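Endo-arabinase (Bacteroides thetaiotaomicron, PDB 5C0P) probably hydrolyses O-glycosidic bonds in arabinan, as a metal-binding glycoside hydrolase of family 43. Local coordinates at residues M133-G145 against T204-L217. Numbering follows the deposited sequence. Where two conformers were deposited one is given.
Sequences MCLDGSLYIDKEG and TDAPFIYRLDDGKL. With TRS (2-amino-2-hydroxymethyl-propane-1,3-diol), chain J.
Asp136 and Ala206 open a seam in which two innermost strands, 134-141 and 205-211, run nearly parallel (17°) and are joined through side chains and waters. These are strands of adjacent blades of the five-bladed beta-propeller of family 43. Carboxylate OD2 of Asp136 accepts the backbone N of Ala206 at 2.8 Å through a bent bond, on its anti side and somewhat out of plane, and takes O2 of a bound Tris molecule as well, while OD1 receives Tris O1. OD2 of Asp205, already bonded to Tyr231, receives a weak hydrogen bond from Tris N. Two residues on from Asp136, OG of Ser138 donates to Pro207 O at 2.8 Å, tilted from the carbonyl plane; water 1 links that oxygen to Asp136 O.

Further outward, CG2 of Ile209 lies over one face of the Tyr140 ring, 3.8 Å from its centroid, a CH-pi contact. With CG anti to the backbone N (chi1 169°), Tyr140 reaches across and presents its hydroxyl to Arg211. The guanidinium, turned 62° from the ring, spends NH1 twice, both times nearly in its own plane: on Tyr140 OH at 3.0 Å and on a lone pair of Ile141 O, also at 3.0 Å. NH2 donates to water 3. A leucine at Arg211 would probably leave Ile141 O and the tyrosine hydroxyl without their shared donor.

The chemistry thus changes along the seam, from arginine and aromatic packing to two neighbouring carboxylates turned to Tris, probably from the crystallisation liquor. Asp136 lines that pocket with Asp28, Arg27 and the magnesium ligand His261, consistent with its predicted catalytic role.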
loop_
_atom_site.group_PDB
_atom_site.type_symbol
_atom_site.label_atom_id
_atom_site.label_comp_id
_atom_site.label_asym_id
_atom_site.label_seq_id
_atom_site.Cartn_x
_atom_site.Cartn_y
_atom_site.Cartn_z
HETATM N N MSE A 133 -7.213 15.575 -0.739
HETATM C CA MSE A 133 -7.766 14.220 -0.658
HETATM C C MSE A 133 -6.677 13.225 -1.025
HETATM O O MSE A 133 -6.266 13.140 -2.189
HETATM C CB MSE A 133 -8.938 14.036 -1.619
HETATM C CG MSE A 133 -9.933 15.163 -1.616
HETATM SE SE MSE A 133 -11.762 14.537 -1.528
HETATM C CE MSE A 133 -11.740 14.057 0.364
ATOM N N CYS A 134 -6.217 12.470 -0.035
ATOM C CA CYS A 134 -5.107 11.540 -0.239
ATOM C C CYS A 134 -5.413 10.135 0.257
ATOM O O CYS A 134 -6.243 9.934 1.148
ATOM C CB CYS A 134 -3.843 12.021 0.473
ATOM S SG CYS A 134 -3.279 13.651 -0.008
ATOM N N LEU A 135 -4.729 9.158 -0.322
ATOM C CA LEU A 135 -4.917 7.774 0.083
ATOM C C LEU A 135 -3.695 6.924 -0.186
ATOM O O LEU A 135 -2.757 7.350 -0.873
ATOM C CB LEU A 135 -6.155 7.161 -0.588
ATOM C CG LEU A 135 -6.372 7.233 -2.099
ATOM C CD1 LEU A 135 -5.522 6.234 -2.869
ATOM C CD2 LEU A 135 -7.845 7.004 -2.415
ATOM N N ASP A 136 -3.716 5.721 0.384
ATOM C CA ASP A 136 -2.713 4.692 0.133
ATOM C C ASP A 136 -1.309 5.111 0.552
ATOM O O ASP A 136 -0.336 4.748 -0.097
ATOM C CB ASP A 136 -2.738 4.235 -1.346
ATOM C CG ASP A 136 -3.983 3.436 -1.702
ATOM O OD1 ASP A 136 -4.817 3.159 -0.806
ATOM O OD2 ASP A 136 -4.134 3.077 -2.889
ATOM N N GLY A 137 -1.199 5.882 1.633
ATOM C CA GLY A 137 0.107 6.237 2.161
ATOM C C GLY A 137 0.906 5.010 2.563
ATOM O O GLY A 137 0.437 4.168 3.352
ATOM N N SER A 138 2.118 4.904 2.023
ATOM C CA SER A 138 2.989 3.771 2.311
ATOM C C SER A 138 4.356 4.238 2.791
ATOM O O SER A 138 4.683 5.430 2.722
ATOM C CB SER A 138 3.137 2.883 1.076
ATOM O OG SER A 138 3.839 3.555 0.045
ATOM N N LEU A 139 5.158 3.293 3.276
ATOM C CA LEU A 139 6.466 3.601 3.846
ATOM C C LEU A 139 7.550 2.938 3.012
ATOM O O LEU A 139 7.477 1.746 2.700
ATOM C CB LEU A 139 6.535 3.089 5.288
ATOM C CG LEU A 139 7.835 3.310 6.061
ATOM C CD1 LEU A 139 8.061 4.778 6.334
ATOM C CD2 LEU A 139 7.806 2.530 7.365
ATOM N N TYR A 140 8.528 3.738 2.607
ATOM C CA TYR A 140 9.746 3.239 1.979
ATOM C C TYR A 140 10.940 3.639 2.844
ATOM O O TYR A 140 11.073 4.804 3.228
ATOM C CB TYR A 140 9.905 3.796 0.555
ATOM C CG TYR A 140 11.278 3.516 -0.019
ATOM C CD1 TYR A 140 11.678 2.211 -0.305
ATOM C CD2 TYR A 140 12.196 4.542 -0.239
ATOM C CE1 TYR A 140 12.943 1.936 -0.800
ATOM C CE2 TYR A 140 13.469 4.275 -0.744
ATOM C CZ TYR A 140 13.837 2.972 -1.014
ATOM O OH TYR A 140 15.089 2.696 -1.503
ATOM N N ILE A 141 11.804 2.675 3.157
ATOM C CA ILE A 141 13.029 2.948 3.903
ATOM C C ILE A 141 14.186 2.967 2.919
ATOM O O ILE A 141 14.473 1.961 2.249
ATOM C CB ILE A 141 13.290 1.894 5.003
ATOM C CG1 ILE A 141 12.078 1.791 5.941
ATOM C CG2 ILE A 141 14.591 2.203 5.752
ATOM C CD1 ILE A 141 11.742 3.091 6.686
ATOM N N ASP A 142 14.858 4.111 2.821
ATOM C CA ASP A 142 15.892 4.260 1.809
ATOM C C ASP A 142 17.214 3.598 2.207
ATOM O O ASP A 142 17.316 2.991 3.280
ATOM C CB ASP A 142 16.047 5.732 1.364
ATOM C CG ASP A 142 16.669 6.630 2.427
ATOM O OD1 ASP A 142 17.389 6.139 3.317
ATOM O OD2 ASP A 142 16.462 7.865 2.342
ATOM N N LYS A 143 18.215 3.703 1.342
ATOM C CA LYS A 143 19.488 3.020 1.570
ATOM C C LYS A 143 20.178 3.401 2.890
ATOM O O LYS A 143 20.913 2.599 3.468
ATOM C CB LYS A 143 20.433 3.271 0.394
ATOM C CG LYS A 143 21.705 2.452 0.468
ATOM C CD LYS A 143 22.831 3.072 -0.337
ATOM C CE LYS A 143 24.187 2.631 0.200
ATOM N NZ LYS A 143 25.238 2.646 -0.851
ATOM N N GLU A 144 19.930 4.620 3.364
ATOM C CA GLU A 144 20.514 5.099 4.616
ATOM C C GLU A 144 19.651 4.805 5.830
ATOM O O GLU A 144 20.002 5.185 6.949
ATOM C CB GLU A 144 20.757 6.606 4.550
ATOM C CG GLU A 144 22.001 7.000 3.798
ATOM C CD GLU A 144 21.795 7.036 2.302
ATOM O OE1 GLU A 144 20.814 7.664 1.848
ATOM O OE2 GLU A 144 22.620 6.440 1.578
ATOM N N GLY A 145 18.519 4.146 5.609
ATOM C CA GLY A 145 17.626 3.787 6.691
ATOM C C GLY A 145 16.585 4.853 6.992
ATOM O O GLY A 145 15.852 4.760 7.975
ATOM N N THR A 204 -4.721 6.793 -9.568
ATOM C CA THR A 204 -3.478 6.339 -8.944
ATOM C C THR A 204 -3.808 5.636 -7.632
ATOM O O THR A 204 -4.464 6.218 -6.756
ATOM C CB THR A 204 -2.480 7.467 -8.647
ATOM O OG1 THR A 204 -3.145 8.532 -7.961
ATOM C CG2 THR A 204 -1.852 8.001 -9.926
ATOM N N ASP A 205 -3.354 4.389 -7.517
ATOM C CA ASP A 205 -3.499 3.586 -6.304
ATOM C C ASP A 205 -2.151 2.992 -5.908
ATOM O O ASP A 205 -1.303 2.711 -6.757
ATOM C CB ASP A 205 -4.453 2.393 -6.539
ATOM C CG ASP A 205 -5.937 2.745 -6.427
ATOM O OD1 ASP A 205 -6.305 3.846 -5.969
ATOM O OD2 ASP A 205 -6.760 1.863 -6.772
ATOM N N ALA A 206 -1.965 2.792 -4.607
ATOM C CA ALA A 206 -1.022 1.790 -4.091
ATOM C C ALA A 206 0.481 1.921 -4.376
ATOM O O ALA A 206 1.138 0.914 -4.599
ATOM C CB ALA A 206 -1.495 0.402 -4.542
ATOM N N PRO A 207 1.045 3.139 -4.335
ATOM C CA PRO A 207 2.490 3.202 -4.584
ATOM C C PRO A 207 3.318 2.398 -3.573
ATOM O O PRO A 207 3.074 2.449 -2.367
ATOM C CB PRO A 207 2.802 4.696 -4.436
ATOM C CG PRO A 207 1.705 5.217 -3.539
ATOM C CD PRO A 207 0.491 4.438 -3.923
ATOM N N PHE A 208 4.307 1.670 -4.083
ATOM C CA PHE A 208 5.194 0.883 -3.250
ATOM C C PHE A 208 6.542 0.779 -3.941
ATOM O O PHE A 208 6.610 0.375 -5.099
ATOM C CB PHE A 208 4.614 -0.513 -3.023
ATOM C CG PHE A 208 5.381 -1.312 -2.001
ATOM C CD1 PHE A 208 5.115 -1.168 -0.644
ATOM C CD2 PHE A 208 6.385 -2.173 -2.395
ATOM C CE1 PHE A 208 5.834 -1.888 0.303
ATOM C CE2 PHE A 208 7.117 -2.892 -1.460
ATOM C CZ PHE A 208 6.837 -2.759 -0.112
ATOM N N ILE A 209 7.618 1.122 -3.235
ATOM C CA ILE A 209 8.951 1.063 -3.822
ATOM C C ILE A 209 9.731 -0.145 -3.311
ATOM O O ILE A 209 9.714 -0.449 -2.115
ATOM C CB ILE A 209 9.758 2.362 -3.543
ATOM C CG1 ILE A 209 9.152 3.545 -4.307
ATOM C CG2 ILE A 209 11.221 2.187 -3.927
ATOM C CD1 ILE A 209 9.760 4.920 -3.938
ATOM N N TYR A 210 10.409 -0.822 -4.235
ATOM C CA TYR A 210 11.373 -1.865 -3.894
ATOM C C TYR A 210 12.741 -1.462 -4.439
ATOM O O TYR A 210 12.873 -1.129 -5.618
ATOM C CB TYR A 210 10.941 -3.194 -4.509
ATOM C CG TYR A 210 11.857 -4.345 -4.166
ATOM C CD1 TYR A 210 11.782 -4.965 -2.926
ATOM C CD2 TYR A 210 12.778 -4.822 -5.083
ATOM C CE1 TYR A 210 12.615 -6.024 -2.598
ATOM C CE2 TYR A 210 13.618 -5.878 -4.766
ATOM C CZ TYR A 210 13.530 -6.473 -3.525
ATOM O OH TYR A 210 14.368 -7.526 -3.215
ATOM N N ARG A 211 13.762 -1.498 -3.586
ATOM C CA ARG A 211 15.106 -1.104 -3.984
ATOM C C ARG A 211 15.913 -2.326 -4.399
ATOM O O ARG A 211 15.996 -3.304 -3.651
ATOM C CB ARG A 211 15.826 -0.386 -2.836
ATOM C CG ARG A 211 17.223 0.089 -3.202
ATOM C CD ARG A 211 17.899 0.834 -2.063
ATOM N NE ARG A 211 18.195 -0.018 -0.913
ATOM C CZ ARG A 211 17.519 -0.004 0.233
ATOM N NH1 ARG A 211 16.483 0.813 0.388
ATOM N NH2 ARG A 211 17.874 -0.817 1.220
ATOM N N LEU A 212 16.506 -2.266 -5.587
ATOM C CA LEU A 212 17.351 -3.343 -6.078
ATOM C C LEU A 212 18.743 -3.270 -5.465
ATOM O O LEU A 212 19.130 -2.237 -4.910
ATOM C CB LEU A 212 17.468 -3.253 -7.599
ATOM C CG LEU A 212 16.131 -3.243 -8.326
ATOM C CD1 LEU A 212 16.349 -3.153 -9.835
ATOM C CD2 LEU A 212 15.341 -4.496 -7.980
ATOM N N ASP A 213 19.504 -4.356 -5.591
ATOM C CA ASP A 213 20.824 -4.423 -4.971
ATOM C C ASP A 213 21.782 -3.357 -5.492
ATOM O O ASP A 213 22.694 -2.944 -4.782
ATOM C CB ASP A 213 21.447 -5.815 -5.140
ATOM C CG ASP A 213 20.756 -6.878 -4.304
ATOM O OD1 ASP A 213 19.863 -6.542 -3.490
ATOM O OD2 ASP A 213 21.122 -8.060 -4.459
ATOM N N ASP A 214 21.578 -2.915 -6.730
ATOM C CA ASP A 214 22.426 -1.875 -7.306
ATOM C C ASP A 214 21.950 -0.454 -6.979
ATOM O O ASP A 214 22.521 0.530 -7.456
ATOM C CB ASP A 214 22.586 -2.054 -8.825
ATOM C CG ASP A 214 21.269 -1.918 -9.592
ATOM O OD1 ASP A 214 20.224 -1.569 -9.002
ATOM O OD2 ASP A 214 21.289 -2.155 -10.818
ATOM N N GLY A 215 20.896 -0.355 -6.173
ATOM C CA GLY A 215 20.404 0.944 -5.748
ATOM C C GLY A 215 19.296 1.512 -6.614
ATOM O O GLY A 215 18.661 2.498 -6.249
ATOM N N LYS A 216 19.060 0.906 -7.773
ATOM C CA LYS A 216 17.936 1.350 -8.592
ATOM C C LYS A 216 16.614 1.012 -7.909
ATOM O O LYS A 216 16.530 0.068 -7.120
ATOM C CB LYS A 216 18.015 0.761 -9.999
ATOM C CG LYS A 216 19.279 1.202 -10.705
ATOM C CD LYS A 216 19.353 0.697 -12.136
ATOM C CE LYS A 216 20.651 1.174 -12.786
ATOM N NZ LYS A 216 20.751 0.746 -14.202
ATOM N N LEU A 217 15.590 1.808 -8.195
ATOM C CA LEU A 217 14.294 1.638 -7.554
ATOM C C LEU A 217 13.238 1.226 -8.554
ATOM O O LEU A 217 13.188 1.742 -9.678
ATOM C CB LEU A 217 13.841 2.936 -6.884
ATOM C CG LEU A 217 14.844 3.646 -5.984
ATOM C CD1 LEU A 217 14.232 4.934 -5.457
ATOM C CD2 LEU A 217 15.242 2.729 -4.853
HETATM C C TRS J . -8.087 1.544 -2.611
HETATM C C1 TRS J . -8.006 3.043 -2.337
HETATM C C2 TRS J . -6.701 0.939 -2.427
HETATM C C3 TRS J . -9.139 0.876 -1.717
HETATM N N TRS J . -8.511 1.348 -4.001
HETATM O O1 TRS J . -7.697 3.312 -0.982
HETATM O O2 TRS J . -5.853 1.259 -3.518
HETATM O O3 TRS J . -9.403 -0.468 -2.112
HETATM O O HOH W 1 0.473 2.422 -1.216
HETATM O O HOH W 2 8.091 0.944 -0.263
HETATM O O HOH W 3 15.779 -0.702 3.546
#